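Local coordinates for arylesterase (Sulfolobus solfataricus, PDB 5L2P), which hydrolyses a broad range of aromatic esters and aryl dialkyl phosphates, with paraoxon and phenyl acetate among its preferred substrates, at residues V42-V47 against D95-I100; R72-L77 against L143-K147; F130-V134 against N172-L176; A178-P184 against P241-T247. All coordinates share one frame; numbering follows the deposited sequence.

Contact 1 (V42-V47 against D95-I100)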
# COMPACT_ATOMS: atom_id res chain seq x y z
N VAL A 42 14.01 -26.49 -7.97
CA VAL A 42 12.81 -27.14 -8.51
C VAL A 42 13.19 -28.49 -9.10
O VAL A 42 14.24 -28.62 -9.73
CB VAL A 42 12.14 -26.25 -9.60
CG1 VAL A 42 10.85 -26.87 -10.12
CG2 VAL A 42 11.90 -24.84 -9.07
N PRO A 43 12.35 -29.53 -8.91
CA PRO A 43 12.64 -30.84 -9.52
C PRO A 43 12.47 -30.85 -11.04
O PRO A 43 11.61 -30.15 -11.56
CB PRO A 43 11.62 -31.78 -8.85
CG PRO A 43 11.12 -31.05 -7.66
CD PRO A 43 11.19 -29.59 -8.01
N LYS A 44 13.27 -31.66 -11.74
CA LYS A 44 13.27 -31.73 -13.20
C LYS A 44 12.25 -32.70 -13.75
O LYS A 44 12.29 -33.90 -13.47
CB LYS A 44 14.63 -32.15 -13.72
CG LYS A 44 15.77 -31.16 -13.49
CD LYS A 44 17.10 -31.79 -13.98
CE LYS A 44 18.32 -30.87 -13.99
NZ LYS A 44 18.17 -29.69 -13.11
N ASP A 45 11.31 -32.18 -14.55
CA ASP A 45 10.37 -33.03 -15.26
C ASP A 45 11.02 -33.58 -16.53
O ASP A 45 11.87 -32.94 -17.14
CB ASP A 45 9.11 -32.25 -15.62
CG ASP A 45 8.23 -31.96 -14.42
OD1 ASP A 45 8.76 -31.73 -13.31
OD2 ASP A 45 7.00 -31.89 -14.59
N PRO A 46 10.62 -34.78 -16.96
CA PRO A 46 11.10 -35.26 -18.23
C PRO A 46 10.50 -34.49 -19.43
O PRO A 46 9.35 -34.08 -19.38
CB PRO A 46 10.69 -36.74 -18.24
CG PRO A 46 9.63 -36.87 -17.23
CD PRO A 46 9.75 -35.74 -16.26
N VAL A 47 11.28 -34.36 -20.49
CA VAL A 47 10.85 -33.79 -21.75
C VAL A 47 11.10 -34.76 -22.91
O VAL A 47 11.58 -35.86 -22.70
CB VAL A 47 11.56 -32.44 -22.02
CG1 VAL A 47 11.07 -31.40 -21.04
CG2 VAL A 47 13.09 -32.57 -21.91
N ASP A 95 17.25 -24.95 -15.69
CA ASP A 95 16.91 -26.11 -16.53
C ASP A 95 15.52 -26.66 -16.20
O ASP A 95 14.75 -26.98 -17.10
CB ASP A 95 17.99 -27.18 -16.35
CG ASP A 95 17.75 -28.41 -17.23
OD1 ASP A 95 18.12 -28.40 -18.42
OD2 ASP A 95 17.19 -29.40 -16.73
N ALA A 96 15.23 -26.78 -14.92
CA ALA A 96 13.93 -27.30 -14.44
C ALA A 96 12.75 -26.42 -14.87
O ALA A 96 11.66 -26.94 -15.17
CB ALA A 96 13.93 -27.46 -12.91
N ILE A 97 12.98 -25.10 -14.91
CA ILE A 97 11.97 -24.18 -15.41
C ILE A 97 11.71 -24.38 -16.90
O ILE A 97 10.54 -24.40 -17.33
CB ILE A 97 12.31 -22.71 -15.16
CG1 ILE A 97 12.52 -22.46 -13.65
CG2 ILE A 97 11.17 -21.82 -15.65
CD1 ILE A 97 11.40 -22.95 -12.72
N SER A 98 12.80 -24.54 -17.67
CA SER A 98 12.69 -24.70 -19.11
C SER A 98 11.90 -25.94 -19.47
O SER A 98 11.14 -25.93 -20.42
CB SER A 98 14.06 -24.78 -19.75
OG SER A 98 14.89 -23.69 -19.38
N ARG A 99 12.11 -27.02 -18.71
CA ARG A 99 11.42 -28.29 -18.93
C ARG A 99 9.92 -28.18 -18.67
O ARG A 99 9.12 -28.63 -19.48
CB ARG A 99 11.98 -29.40 -18.02
CG ARG A 99 13.35 -29.84 -18.39
CD ARG A 99 14.12 -30.44 -17.20
NE ARG A 99 15.31 -31.13 -17.66
CZ ARG A 99 15.29 -32.32 -18.24
NH1 ARG A 99 14.18 -32.99 -18.39
NH2 ARG A 99 16.42 -32.89 -18.65
N ILE A 100 9.55 -27.62 -17.52
CA ILE A 100 8.14 -27.40 -17.20
C ILE A 100 7.50 -26.45 -18.22
O ILE A 100 6.35 -26.65 -18.63
CB ILE A 100 7.95 -26.83 -15.80
CG1 ILE A 100 8.43 -27.83 -14.75
CG2 ILE A 100 6.49 -26.52 -15.53
CD1 ILE A 100 8.69 -27.20 -13.39
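A salt-bridge network of Lys44, Asp95 and Arg99 ties the loop between helix 27-39 and strand 49-56 to the first turns of helix 95-105 in the alpha/beta-hydrolase fold. Arg99 does most of the work. Its chain runs extended from CG to NE, and NH1 gives a hydrogen bond to the backbone O of Asp45 at 2.6 Å, bent to 144° at the hydrogen and 18° out of the guanidinium plane. One turn back on the same helix, Asp95 OD2 accepts from Arg99 NE on its syn side (2.7 Å), which helps to set the turn of the guanidinium. Lys44 passes across Asp95 at about a right angle, but its NZ makes only a long salt bridge, 3.8 Å from OD2. The other oxygen of Asp95 is taken by Tyr67 OH, and the carboxylate of Asp45 turns instead to Arg291 on helix 287-305. Beside these charges lies an apolar patch. With CG1 of Val42 anti to the backbone N (chi1 -177°), that methyl reaches Ile100 CD1 at 3.9 Å, while CG2 meets Ile97 CD1 at 4.1 Å and CB packs on Ala96 CB at 4.0 Å. At the far end, Val47 CG2 comes obliquely to the guanidinium, 3.7 Å from Arg99 NH1. Were Arg99 an alanine, the Asp45 carbonyl would probably lose this donor, and Asp95 its closer cation. The chemistry implies a loop pinned through its backbone, with the negative charge of Asp95 probably offset mainly by Arg99, with Lys44 and, weakly, Arg65 farther off.

Contact 2 (R72-L77 against L143-K147)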
# COMPACT_ATOMS: atom_id res chain seq x y z
N ARG A 72 4.37 -32.29 -28.53
CA ARG A 72 4.45 -31.05 -29.28
C ARG A 72 3.18 -30.83 -30.09
O ARG A 72 2.89 -31.59 -30.98
CB ARG A 72 5.65 -31.12 -30.22
CG ARG A 72 6.09 -29.78 -30.77
CD ARG A 72 7.26 -29.93 -31.73
NE ARG A 72 7.61 -28.63 -32.29
CZ ARG A 72 8.63 -28.40 -33.10
NH1 ARG A 72 9.43 -29.38 -33.46
NH2 ARG A 72 8.83 -27.16 -33.57
N THR A 73 2.42 -29.78 -29.77
CA THR A 73 1.14 -29.52 -30.43
C THR A 73 1.07 -28.16 -31.13
O THR A 73 0.00 -27.81 -31.66
CB THR A 73 -0.00 -29.55 -29.42
OG1 THR A 73 0.25 -28.57 -28.40
CG2 THR A 73 -0.12 -30.91 -28.79
N ASN A 74 2.16 -27.39 -31.13
CA ASN A 74 2.20 -26.16 -31.92
C ASN A 74 3.62 -25.83 -32.39
O ASN A 74 4.60 -26.42 -31.93
CB ASN A 74 1.59 -24.99 -31.15
CG ASN A 74 2.38 -24.63 -29.92
OD1 ASN A 74 3.45 -24.03 -30.01
ND2 ASN A 74 1.86 -24.99 -28.76
N ASN A 75 3.70 -24.88 -33.32
CA ASN A 75 4.97 -24.47 -33.91
C ASN A 75 5.52 -23.17 -33.31
O ASN A 75 6.26 -22.47 -33.96
CB ASN A 75 4.87 -24.41 -35.43
CG ASN A 75 3.73 -23.50 -35.92
OD1 ASN A 75 3.00 -22.94 -35.13
ND2 ASN A 75 3.59 -23.36 -37.24
N GLY A 76 5.18 -22.89 -32.06
CA GLY A 76 5.74 -21.77 -31.35
C GLY A 76 7.10 -22.01 -30.77
O GLY A 76 7.56 -23.14 -30.68
N LEU A 77 7.77 -20.92 -30.39
CA LEU A 77 9.10 -20.96 -29.83
C LEU A 77 9.21 -19.98 -28.68
O LEU A 77 8.79 -18.85 -28.80
CB LEU A 77 10.13 -20.62 -30.90
CG LEU A 77 11.58 -20.41 -30.42
CD1 LEU A 77 12.18 -21.72 -29.97
CD2 LEU A 77 12.43 -19.70 -31.46
N LEU A 143 14.26 -25.64 -37.14
CA LEU A 143 13.68 -25.91 -35.82
C LEU A 143 12.21 -26.35 -35.89
O LEU A 143 11.64 -26.78 -34.92
CB LEU A 143 13.86 -24.68 -34.93
CG LEU A 143 15.31 -24.20 -34.74
CD1 LEU A 143 15.41 -22.78 -34.16
CD2 LEU A 143 16.10 -25.13 -33.83
N GLY A 144 11.59 -26.24 -37.05
CA GLY A 144 10.17 -26.51 -37.21
C GLY A 144 9.26 -25.51 -36.49
O GLY A 144 8.23 -25.88 -35.91
N ILE A 145 9.64 -24.24 -36.52
CA ILE A 145 8.85 -23.22 -35.84
C ILE A 145 8.42 -22.12 -36.80
O ILE A 145 9.08 -21.86 -37.82
CB ILE A 145 9.59 -22.61 -34.63
CG1 ILE A 145 10.92 -22.01 -35.05
CG2 ILE A 145 9.89 -23.69 -33.59
CD1 ILE A 145 11.16 -20.64 -34.46
N ASP A 146 7.31 -21.48 -36.45
CA ASP A 146 6.79 -20.32 -37.17
C ASP A 146 7.58 -19.08 -36.76
O ASP A 146 7.76 -18.81 -35.59
CB ASP A 146 5.29 -20.18 -36.87
CG ASP A 146 4.62 -19.00 -37.65
OD1 ASP A 146 5.31 -18.20 -38.32
OD2 ASP A 146 3.37 -18.88 -37.58
N LYS A 147 8.07 -18.33 -37.74
CA LYS A 147 8.76 -17.08 -37.49
C LYS A 147 7.90 -16.03 -36.77
O LYS A 147 8.45 -15.21 -36.04
CB LYS A 147 9.29 -16.48 -38.78
CG LYS A 147 10.51 -17.18 -39.36
CD LYS A 147 10.90 -16.52 -40.68
CE LYS A 147 12.05 -17.24 -41.35
NZ LYS A 147 12.30 -16.72 -42.73
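Leu77 packs against Ile145 in the buried part of this contact, where the loop between strands 61-68 and 77-81 meets the loop from helix 140-143 into strand 150-155, whereas Arg72 and Asn75 hold the outer side. CG of Leu77 stands anti to its own N (chi1 171°), which sends the side chain obliquely across the isoleucine, and CD2 touches Ile145 CD1 at 3.4 Å. Strand 108-112 adds to this core, with Ile110 on Leu77 and Thr108 on Ile145. Next to it, the backbone N of Asp146 donates to Asn75 O at 2.9 Å.

The outer side is looser. Arg72, extended and exposed, reaches the end of helix 140-143, where its NH2 donates in the guanidinium plane to a lone pair of Leu143 O at 3.1 Å. Gly144, with positive phi, is the C-prime residue of a Schellman motif closing that helix. Across the contact the Asn75 amide lies against Asp146 CB, ND2 3.6 Å from it, while Asp146 OD1 bonds Asp148 N. The solvent side is thus held by one arginine hydrogen bond to a helix-end carbonyl, probably favoured by the helix dipole, the inner side by methyl packing and a backbone bond.

Contact 3 (F130-V134 against N172-L176)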
# COMPACT_ATOMS: atom_id res chain seq x y z
N PHE A 130 19.83 -11.08 -27.80
CA PHE A 130 19.14 -10.62 -29.00
C PHE A 130 19.63 -11.39 -30.21
O PHE A 130 18.82 -11.82 -31.04
CB PHE A 130 19.29 -9.11 -29.20
CG PHE A 130 18.71 -8.59 -30.48
CD1 PHE A 130 17.33 -8.52 -30.65
CD2 PHE A 130 19.54 -8.14 -31.52
CE1 PHE A 130 16.79 -8.00 -31.83
CE2 PHE A 130 19.00 -7.64 -32.70
CZ PHE A 130 17.62 -7.57 -32.86
N ASN A 131 20.95 -11.57 -30.32
CA ASN A 131 21.55 -12.41 -31.40
C ASN A 131 21.06 -13.85 -31.39
O ASN A 131 20.91 -14.46 -32.44
CB ASN A 131 23.09 -12.39 -31.38
CG ASN A 131 23.65 -11.03 -31.77
OD1 ASN A 131 23.01 -10.24 -32.49
ND2 ASN A 131 24.84 -10.72 -31.27
N ALA A 132 20.80 -14.40 -30.20
CA ALA A 132 20.20 -15.74 -30.10
C ALA A 132 18.75 -15.77 -30.67
O ALA A 132 18.35 -16.75 -31.28
CB ALA A 132 20.24 -16.22 -28.67
N ILE A 133 17.98 -14.69 -30.50
CA ILE A 133 16.63 -14.59 -31.10
C ILE A 133 16.71 -14.50 -32.62
O ILE A 133 15.96 -15.17 -33.32
CB ILE A 133 15.85 -13.36 -30.59
CG1 ILE A 133 15.60 -13.44 -29.09
CG2 ILE A 133 14.51 -13.15 -31.32
CD1 ILE A 133 15.09 -12.13 -28.54
N VAL A 134 17.63 -13.67 -33.11
CA VAL A 134 17.86 -13.55 -34.54
C VAL A 134 18.31 -14.89 -35.14
O VAL A 134 17.84 -15.28 -36.19
CB VAL A 134 18.93 -12.47 -34.83
CG1 VAL A 134 19.36 -12.47 -36.29
CG2 VAL A 134 18.41 -11.11 -34.41
N ASN A 172 14.80 -2.86 -34.63
CA ASN A 172 15.21 -3.63 -35.80
C ASN A 172 14.05 -4.25 -36.55
O ASN A 172 14.28 -5.05 -37.45
CB ASN A 172 16.21 -4.70 -35.36
CG ASN A 172 17.49 -4.10 -34.89
OD1 ASN A 172 18.29 -3.67 -35.70
ND2 ASN A 172 17.67 -4.01 -33.59
N LYS A 173 12.83 -3.89 -36.18
CA LYS A 173 11.61 -4.41 -36.81
C LYS A 173 11.54 -5.95 -36.82
O LYS A 173 11.02 -6.55 -37.76
CB LYS A 173 11.48 -3.85 -38.22
CG LYS A 173 11.75 -2.35 -38.30
CD LYS A 173 11.63 -1.86 -39.74
CE LYS A 173 12.63 -2.52 -40.70
NZ LYS A 173 12.64 -1.82 -42.01
N LEU A 174 12.05 -6.56 -35.76
CA LEU A 174 11.93 -7.99 -35.56
C LEU A 174 10.66 -8.24 -34.74
O LEU A 174 10.50 -7.69 -33.64
CB LEU A 174 13.18 -8.52 -34.83
CG LEU A 174 13.32 -10.04 -34.62
CD1 LEU A 174 14.79 -10.44 -34.56
CD2 LEU A 174 12.64 -10.54 -33.35
N LYS A 175 9.76 -9.05 -35.26
CA LYS A 175 8.50 -9.30 -34.58
C LYS A 175 8.62 -10.41 -33.56
O LYS A 175 9.17 -11.48 -33.84
CB LYS A 175 7.37 -9.63 -35.56
CG LYS A 175 6.00 -9.57 -34.90
CD LYS A 175 5.05 -10.66 -35.41
CE LYS A 175 3.85 -10.78 -34.47
NZ LYS A 175 2.98 -11.93 -34.82
N LEU A 176 8.11 -10.15 -32.36
CA LEU A 176 7.98 -11.15 -31.32
C LEU A 176 6.51 -11.20 -31.01
O LEU A 176 5.87 -10.19 -30.94
CB LEU A 176 8.75 -10.74 -30.06
CG LEU A 176 10.25 -10.64 -30.25
CD1 LEU A 176 10.93 -10.04 -29.04
CD2 LEU A 176 10.85 -12.01 -30.52
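The Phe130 ring and the Asn172 amide meet obliquely, their planes 34° apart, with ND2 3.6 Å from CZ of the ring. One face of the ring carries CG2 of Val134, from the next turn of helix 124-138, 3.9 Å above the plane and shifted toward the rim. Leu174 CD1 also approaches obliquely, coming from the opposite direction to the phenylalanine and lying 4.2 Å from Phe130 CE1. The amide nitrogen of Asn172 is hydrogen-bonded to Leu168 O on helix 157-171.

Leu174 is the hub of the apolar part. Its CG, anti to the backbone N (chi1 -175°), branches so that the two methyls meet different residues of the helix: CD1 rests on Val134 CG2 at 3.7 Å, CD2 on Ile133 CG2 at 3.8 Å. That same Ile133 methyl also touches Leu176 CD2 at 3.9 Å, the two chains crossing at about a right angle. With an alanine in place of Phe130, a gap would probably open beside the Asn172 amide and Leu174 CD1. Contact between helix 124-138 and the loop leading into strand 178-182 therefore rests on dispersion and burial of hydrocarbon, without polar bonds between the two segments.

Contact 4 (A178-P184 against P241-T247)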
# COMPACT_ATOMS: atom_id res chain seq x y z
N ALA A 178 5.16 -12.42 -28.17
CA ALA A 178 4.93 -12.20 -26.75
C ALA A 178 6.22 -12.02 -25.95
O ALA A 178 7.30 -12.36 -26.39
CB ALA A 178 4.15 -13.36 -26.17
N GLN A 179 6.07 -11.43 -24.76
CA GLN A 179 7.18 -11.28 -23.82
C GLN A 179 6.69 -11.59 -22.41
O GLN A 179 5.60 -11.16 -22.00
CB GLN A 179 7.74 -9.84 -23.86
CG GLN A 179 6.70 -8.77 -23.57
CD GLN A 179 7.36 -7.41 -23.41
OE1 GLN A 179 8.45 -7.30 -22.80
NE2 GLN A 179 6.73 -6.36 -23.98
N VAL A 180 7.50 -12.34 -21.67
CA VAL A 180 7.13 -12.76 -20.34
C VAL A 180 8.24 -12.48 -19.34
O VAL A 180 8.98 -13.37 -18.96
CB VAL A 180 6.75 -14.25 -20.31
CG1 VAL A 180 6.16 -14.64 -18.96
CG2 VAL A 180 5.72 -14.53 -21.40
N PRO A 181 8.35 -11.21 -18.89
CA PRO A 181 9.27 -10.89 -17.80
C PRO A 181 8.67 -11.26 -16.46
O PRO A 181 7.63 -10.73 -16.05
CB PRO A 181 9.46 -9.37 -17.93
CG PRO A 181 8.25 -8.89 -18.63
CD PRO A 181 7.64 -10.01 -19.39
N VAL A 182 9.34 -12.17 -15.77
CA VAL A 182 8.94 -12.59 -14.45
C VAL A 182 9.88 -11.93 -13.44
O VAL A 182 11.11 -11.95 -13.58
CB VAL A 182 9.04 -14.11 -14.34
CG1 VAL A 182 8.70 -14.58 -12.92
CG2 VAL A 182 8.13 -14.75 -15.36
N VAL A 183 9.28 -11.34 -12.41
CA VAL A 183 10.01 -10.56 -11.43
C VAL A 183 11.20 -9.76 -12.00
O VAL A 183 12.27 -9.73 -11.40
CB VAL A 183 10.41 -11.42 -10.21
CG1 VAL A 183 9.13 -11.95 -9.53
CG2 VAL A 183 11.35 -12.58 -10.63
N PRO A 184 10.98 -9.01 -13.07
CA PRO A 184 12.05 -8.29 -13.70
C PRO A 184 12.66 -7.10 -12.96
O PRO A 184 11.99 -6.42 -12.17
CB PRO A 184 11.34 -7.70 -14.96
CG PRO A 184 9.96 -7.42 -14.49
CD PRO A 184 9.64 -8.54 -13.53
N PRO A 241 5.73 -6.22 -27.80
CA PRO A 241 4.91 -7.41 -27.84
C PRO A 241 3.94 -7.49 -26.66
O PRO A 241 4.20 -6.99 -25.58
CB PRO A 241 5.94 -8.57 -27.83
CG PRO A 241 7.25 -7.97 -27.54
CD PRO A 241 7.17 -6.51 -27.77
N GLN A 242 2.82 -8.14 -26.90
CA GLN A 242 1.90 -8.52 -25.85
C GLN A 242 2.67 -9.11 -24.64
O GLN A 242 3.52 -10.04 -24.80
CB GLN A 242 0.94 -9.55 -26.46
CG GLN A 242 -0.10 -10.13 -25.53
CD GLN A 242 -1.00 -11.13 -26.24
OE1 GLN A 242 -0.73 -11.53 -27.39
NE2 GLN A 242 -2.10 -11.52 -25.58
N ALA A 243 2.37 -8.61 -23.44
CA ALA A 243 3.15 -8.93 -22.25
C ALA A 243 2.42 -9.70 -21.15
O ALA A 243 1.27 -9.45 -20.88
CB ALA A 243 3.73 -7.66 -21.66
N ILE A 244 3.13 -10.61 -20.51
CA ILE A 244 2.69 -11.20 -19.26
C ILE A 244 3.75 -10.86 -18.22
O ILE A 244 4.79 -11.49 -18.18
CB ILE A 244 2.53 -12.72 -19.40
CG1 ILE A 244 1.48 -13.03 -20.46
CG2 ILE A 244 2.12 -13.35 -18.07
CD1 ILE A 244 1.42 -14.47 -20.92
N VAL A 245 3.47 -9.88 -17.36
CA VAL A 245 4.38 -9.48 -16.27
C VAL A 245 3.93 -10.06 -14.93
O VAL A 245 2.81 -9.91 -14.51
CB VAL A 245 4.50 -7.96 -16.14
CG1 VAL A 245 5.56 -7.57 -15.14
CG2 VAL A 245 4.84 -7.33 -17.48
N VAL A 246 4.86 -10.75 -14.27
CA VAL A 246 4.56 -11.44 -13.03
C VAL A 246 5.45 -10.86 -11.94
O VAL A 246 6.64 -10.67 -12.16
CB VAL A 246 4.78 -12.94 -13.16
CG1 VAL A 246 4.37 -13.68 -11.87
CG2 VAL A 246 3.98 -13.47 -14.31
N THR A 247 4.85 -10.52 -10.80
CA THR A 247 5.58 -10.00 -9.68
C THR A 247 5.31 -10.84 -8.42
O THR A 247 4.37 -11.66 -8.39
CB THR A 247 5.23 -8.53 -9.41
OG1 THR A 247 3.82 -8.36 -9.18
CG2 THR A 247 5.69 -7.64 -10.55
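Gln179 bonds to Gln242 and Ile244 on either side of Ala243, in the pairing of two neighbouring parallel strands; the axes of 178-182 and 242-247 come within 4.8 Å. Both backbone polar atoms of Gln179 are satisfied: its N donates to Gln242 O at 2.9 Å, and its O accepts from Ile244 N, also at 2.9 Å. Its side chain adds a third link. CG lies between the backbone N and carbonyl carbon (chi1 57°) and the chain runs extended beyond it, which brings NE2 to Pro241 O at 3.1 Å, almost straight (172°) and with the oxygen in the amide plane. OE1 has a weak bond to Ser166 OG. Further along, the regular alternation meets a proline. Pro181 has no N-H to offer Ile244 O, which instead faces its CD at 3.4 Å and receives a CA-H contact from Val180. Pro181 O is still used, accepting from Val246 N at 3.3 Å, and Val183 N closes the series on Val246 O at 2.7 Å. Between these bonds Val180 and Ile244 lie side by side, pointing the same way, while CG of Pro181 meets Val245 CG2 at 3.9 Å. The hydroxyl of Thr247 finds its partner in Glu258 on helix 254-266. That helix covers the face bearing Gln179, Ala243 and Val245. Strand 150-155 bonds the far edge of 178-182 through Ala178, Val180 and Val182, strand 271-276 flanks 242-248, and Val183, just beyond its strand, reaches the side chains of Asp251 and His281, the probable acid and base of the triad.

Along the chain contacts 1 and 2 interleave, as do 2 and 3, while contact 4 comes last. Contact 4 lies nearest the centre of the chain, inside the mixed sheet, and ends beside the probable catalytic residues. From contact 4, contacts 1 and 2 are each about 20 Å and contact 3 about 17 Å, centre to centre. Contacts 3 and 4 touch directly, Leu176 O to Pro241 CB 3.5 Å, because 172-176 runs into strand 178-182. Contact 2, about 16 Å from contact 3, leads into strand 77-81, against which Ile133 of contact 3 also packs. Together they tie outer loops and helices 95-105 and 124-138 around the central sheet.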